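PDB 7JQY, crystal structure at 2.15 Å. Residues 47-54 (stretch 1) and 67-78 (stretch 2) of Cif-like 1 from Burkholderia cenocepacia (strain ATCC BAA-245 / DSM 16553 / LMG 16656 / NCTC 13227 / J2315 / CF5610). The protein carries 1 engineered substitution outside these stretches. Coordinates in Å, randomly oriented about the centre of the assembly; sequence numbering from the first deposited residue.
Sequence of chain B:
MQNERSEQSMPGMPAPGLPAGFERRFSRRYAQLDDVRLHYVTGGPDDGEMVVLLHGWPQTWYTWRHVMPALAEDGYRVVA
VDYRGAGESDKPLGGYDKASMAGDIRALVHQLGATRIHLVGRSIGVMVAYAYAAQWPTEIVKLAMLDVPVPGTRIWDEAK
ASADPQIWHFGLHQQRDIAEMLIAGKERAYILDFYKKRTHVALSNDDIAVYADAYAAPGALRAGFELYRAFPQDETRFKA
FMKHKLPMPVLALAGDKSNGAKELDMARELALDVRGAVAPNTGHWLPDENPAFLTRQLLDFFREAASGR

Stretch 1 (47-54) DGEMVVLL
Stretch 2 (67-78) VMPALAEDGYRV

How do the two stretches lie against each other? Stretch 1 is extended, with a strand that includes residues 50-54, and stretch 2 opens into a helix from Met 68, then turns through Asp 74 and Gly 75 into a second strand that includes Arg 77 and Val 78. The two strands pair in parallel, Met 50 opposite Arg 77 (CA to CA 4.4 Å) and Val 51 opposite Val 78 (CA to CA 4.9 Å). The helix runs nearly antiparallel to strand 50-54, at 168°, with the axes 10.2 Å apart at closest approach. Together the stretches bury 556 Å², both sides summed.

What does Arg 77, the residue most covered by the other stretch, contribute? Its backbone (phi/psi -93/100) bonds in both directions: Arg 77 N donates to Glu 49 O at 2.8 Å and 167°, and Val 51 N donates to Arg 77 O at 2.9 Å and 161°. One residue thus reaches two alternate residues of its neighbour, as parallel pairing requires. Arg 77 O also receives a CA-H...O contact from Met 50 CA at 3.3 Å. The side chain is fully extended, with chi1 to chi3 all t and chi4 at -168°, on the same sheet face as that of Met 50. Met 50 is t, t, m, and its last bend brings Met 50 CE over one face of the guanidinium, 3.5 Å from Arg 77 NH1. Both terminal nitrogens of Arg 77 are hydrogen-bonded elsewhere in the structure.

Why is Val 51 so well covered? It sits on the other face of the sheet, with Val 78, where the helix also lies. With phi/psi -116/116 and chi1 t, Val 51 CG1 lies 3.9 Å from Leu 71 CD1, while Val 51 CG2 meets Tyr 76 CD1 at 3.5 Å, oblique to the ring. Tyr 76 (chi1 m, chi2 -70°) also has the carbonyl Glu 49 O at its ring edge, near the ring plane. Val 51 O accepts a CA-H...O contact from Val 78 CA at 3.5 Å, continuing the pairing.

How does Leu 53 join helix to sheet? Two residues after Val 51, Leu 53 points its CA-to-CB bond toward stretch 2. In its m, t rotamer, Leu 53 CD1 lies 3.6 Å from Met 68 CG and 3.7 Å from Val 78 CG1, so this methyl packs between helix and strand; Leu 53 CD2 is 4.1 Å from Leu 71 CD1. Leu 71 (m, t) thus touches both Val 51 and Leu 53.

What lets the two stretches come together at the start of the pairing? Gly 48 CA approaches Gly 75 O at 3.4 Å in a CA-H...O contact; a CB on Gly 48 would clash with that oxygen. Gly 75 has phi/psi 88/8, where a CB would jam against the preceding carbonyl. The turn is held by Gly 75 N to Ala 72 O at 3.2 Å and Tyr 76 N to Leu 71 O at 3.3 Å.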

# COMPACT_ATOMS: atom_id res chain seq x y z
N ASP B 47 -17.80 -22.65 43.17
CA ASP B 47 -18.64 -22.20 44.27
C ASP B 47 -18.09 -20.99 45.00
O ASP B 47 -18.76 -20.47 45.90
CB ASP B 47 -18.88 -23.34 45.27
CG ASP B 47 -17.60 -23.99 45.75
OD1 ASP B 47 -17.44 -25.21 45.57
OD2 ASP B 47 -16.74 -23.27 46.32
N GLY B 48 -16.87 -20.54 44.68
CA GLY B 48 -16.24 -19.47 45.41
C GLY B 48 -16.87 -18.11 45.15
O GLY B 48 -17.66 -17.92 44.23
N GLU B 49 -16.50 -17.16 46.01
CA GLU B 49 -16.94 -15.78 45.82
C GLU B 49 -16.43 -15.26 44.48
O GLU B 49 -15.26 -15.43 44.14
CB GLU B 49 -16.41 -14.89 46.95
CG GLU B 49 -16.99 -15.14 48.34
CD GLU B 49 -16.55 -14.08 49.34
OE1 GLU B 49 -15.60 -14.34 50.12
OE2 GLU B 49 -17.12 -12.97 49.34
N MET B 50 -17.32 -14.64 43.71
CA MET B 50 -16.97 -14.20 42.37
C MET B 50 -16.23 -12.87 42.40
O MET B 50 -16.67 -11.92 43.06
CB MET B 50 -18.21 -14.08 41.50
CG MET B 50 -17.85 -13.79 40.07
SD MET B 50 -19.26 -13.82 38.97
CE MET B 50 -19.61 -15.57 38.95
N VAL B 51 -15.12 -12.80 41.68
CA VAL B 51 -14.38 -11.56 41.47
C VAL B 51 -14.43 -11.25 39.98
O VAL B 51 -13.90 -12.02 39.16
CB VAL B 51 -12.92 -11.66 41.95
CG1 VAL B 51 -12.21 -10.33 41.76
CG2 VAL B 51 -12.88 -12.08 43.41
N VAL B 52 -15.07 -10.14 39.62
CA VAL B 52 -15.19 -9.69 38.24
C VAL B 52 -14.14 -8.61 38.00
O VAL B 52 -13.99 -7.67 38.80
CB VAL B 52 -16.60 -9.16 37.95
CG1 VAL B 52 -16.67 -8.56 36.57
CG2 VAL B 52 -17.61 -10.28 38.10
N LEU B 53 -13.38 -8.77 36.91
CA LEU B 53 -12.31 -7.85 36.53
C LEU B 53 -12.66 -7.22 35.19
O LEU B 53 -12.96 -7.94 34.23
CB LEU B 53 -10.97 -8.59 36.44
CG LEU B 53 -10.62 -9.52 37.61
CD1 LEU B 53 -9.32 -10.25 37.38
CD2 LEU B 53 -10.53 -8.72 38.88
N LEU B 54 -12.61 -5.89 35.14
CA LEU B 54 -12.99 -5.14 33.95
C LEU B 54 -11.81 -4.28 33.49
O LEU B 54 -11.41 -3.34 34.19
CB LEU B 54 -14.22 -4.26 34.22
CG LEU B 54 -15.54 -4.95 34.60
CD1 LEU B 54 -16.60 -3.90 34.90
CD2 LEU B 54 -16.03 -5.92 33.51
N VAL B 67 -2.82 -11.26 37.65
CA VAL B 67 -3.64 -11.11 38.85
C VAL B 67 -4.59 -12.29 39.03
O VAL B 67 -4.77 -12.76 40.16
CB VAL B 67 -4.41 -9.77 38.78
CG1 VAL B 67 -5.45 -9.69 39.88
CG2 VAL B 67 -3.43 -8.60 38.90
N MET B 68 -5.17 -12.81 37.95
CA MET B 68 -6.16 -13.88 38.07
C MET B 68 -5.65 -15.16 38.72
O MET B 68 -6.44 -15.81 39.43
CB MET B 68 -6.76 -14.19 36.69
CG MET B 68 -7.33 -12.98 36.00
SD MET B 68 -7.37 -13.13 34.21
CE MET B 68 -8.51 -14.50 34.02
N PRO B 69 -4.41 -15.61 38.50
CA PRO B 69 -3.97 -16.84 39.20
C PRO B 69 -4.01 -16.72 40.71
O PRO B 69 -4.56 -17.60 41.39
CB PRO B 69 -2.54 -17.04 38.67
CG PRO B 69 -2.51 -16.35 37.37
CD PRO B 69 -3.39 -15.16 37.53
N ALA B 70 -3.43 -15.65 41.27
CA ALA B 70 -3.39 -15.49 42.72
C ALA B 70 -4.79 -15.35 43.30
O ALA B 70 -5.06 -15.84 44.40
CB ALA B 70 -2.51 -14.30 43.09
N LEU B 71 -5.70 -14.67 42.59
CA LEU B 71 -7.07 -14.55 43.07
C LEU B 71 -7.75 -15.91 43.12
O LEU B 71 -8.41 -16.26 44.11
CB LEU B 71 -7.87 -13.60 42.18
CG LEU B 71 -7.60 -12.11 42.32
CD1 LEU B 71 -8.45 -11.33 41.34
CD2 LEU B 71 -7.89 -11.68 43.76
N ALA B 72 -7.56 -16.72 42.08
CA ALA B 72 -8.21 -18.02 42.03
C ALA B 72 -7.58 -19.01 43.00
O ALA B 72 -8.25 -19.95 43.43
CB ALA B 72 -8.15 -18.56 40.60
N GLU B 73 -6.28 -18.86 43.31
CA GLU B 73 -5.68 -19.87 44.18
C GLU B 73 -6.18 -19.66 45.62
O GLU B 73 -6.09 -20.58 46.45
CB GLU B 73 -4.15 -19.85 44.06
CG GLU B 73 -3.54 -20.29 42.72
CD GLU B 73 -2.02 -20.20 42.61
OE1 GLU B 73 -1.39 -19.60 43.53
OE2 GLU B 73 -1.54 -20.42 41.45
N ASP B 74 -6.71 -18.46 45.94
CA ASP B 74 -7.29 -18.15 47.24
C ASP B 74 -8.78 -18.42 47.29
O ASP B 74 -9.47 -17.91 48.18
CB ASP B 74 -7.08 -16.67 47.60
CG ASP B 74 -6.01 -16.47 48.65
OD1 ASP B 74 -5.10 -17.31 48.73
OD2 ASP B 74 -6.10 -15.47 49.41
N GLY B 75 -9.30 -19.21 46.35
CA GLY B 75 -10.68 -19.64 46.37
C GLY B 75 -11.67 -18.72 45.70
O GLY B 75 -12.88 -18.97 45.80
N TYR B 76 -11.21 -17.67 45.02
CA TYR B 76 -12.12 -16.78 44.32
C TYR B 76 -12.46 -17.31 42.93
O TYR B 76 -11.64 -17.97 42.27
CB TYR B 76 -11.52 -15.38 44.22
CG TYR B 76 -11.46 -14.67 45.56
CD1 TYR B 76 -12.62 -14.25 46.19
CD2 TYR B 76 -10.24 -14.45 46.19
CE1 TYR B 76 -12.57 -13.62 47.43
CE2 TYR B 76 -10.18 -13.82 47.42
CZ TYR B 76 -11.34 -13.40 48.04
OH TYR B 76 -11.28 -12.77 49.25
N ARG B 77 -13.68 -17.04 42.50
CA ARG B 77 -14.13 -17.38 41.15
C ARG B 77 -13.88 -16.18 40.25
O ARG B 77 -14.68 -15.23 40.22
CB ARG B 77 -15.60 -17.79 41.17
CG ARG B 77 -16.11 -18.42 39.87
CD ARG B 77 -17.60 -18.72 39.99
NE ARG B 77 -18.19 -19.15 38.73
CZ ARG B 77 -19.50 -19.25 38.53
NH1 ARG B 77 -20.35 -18.93 39.50
NH2 ARG B 77 -19.97 -19.65 37.36
N VAL B 78 -12.80 -16.23 39.48
CA VAL B 78 -12.37 -15.08 38.69
C VAL B 78 -13.11 -15.05 37.36
O VAL B 78 -13.23 -16.07 36.67
CB VAL B 78 -10.85 -15.10 38.47
CG1 VAL B 78 -10.41 -13.77 37.86
CG2 VAL B 78 -10.12 -15.34 39.79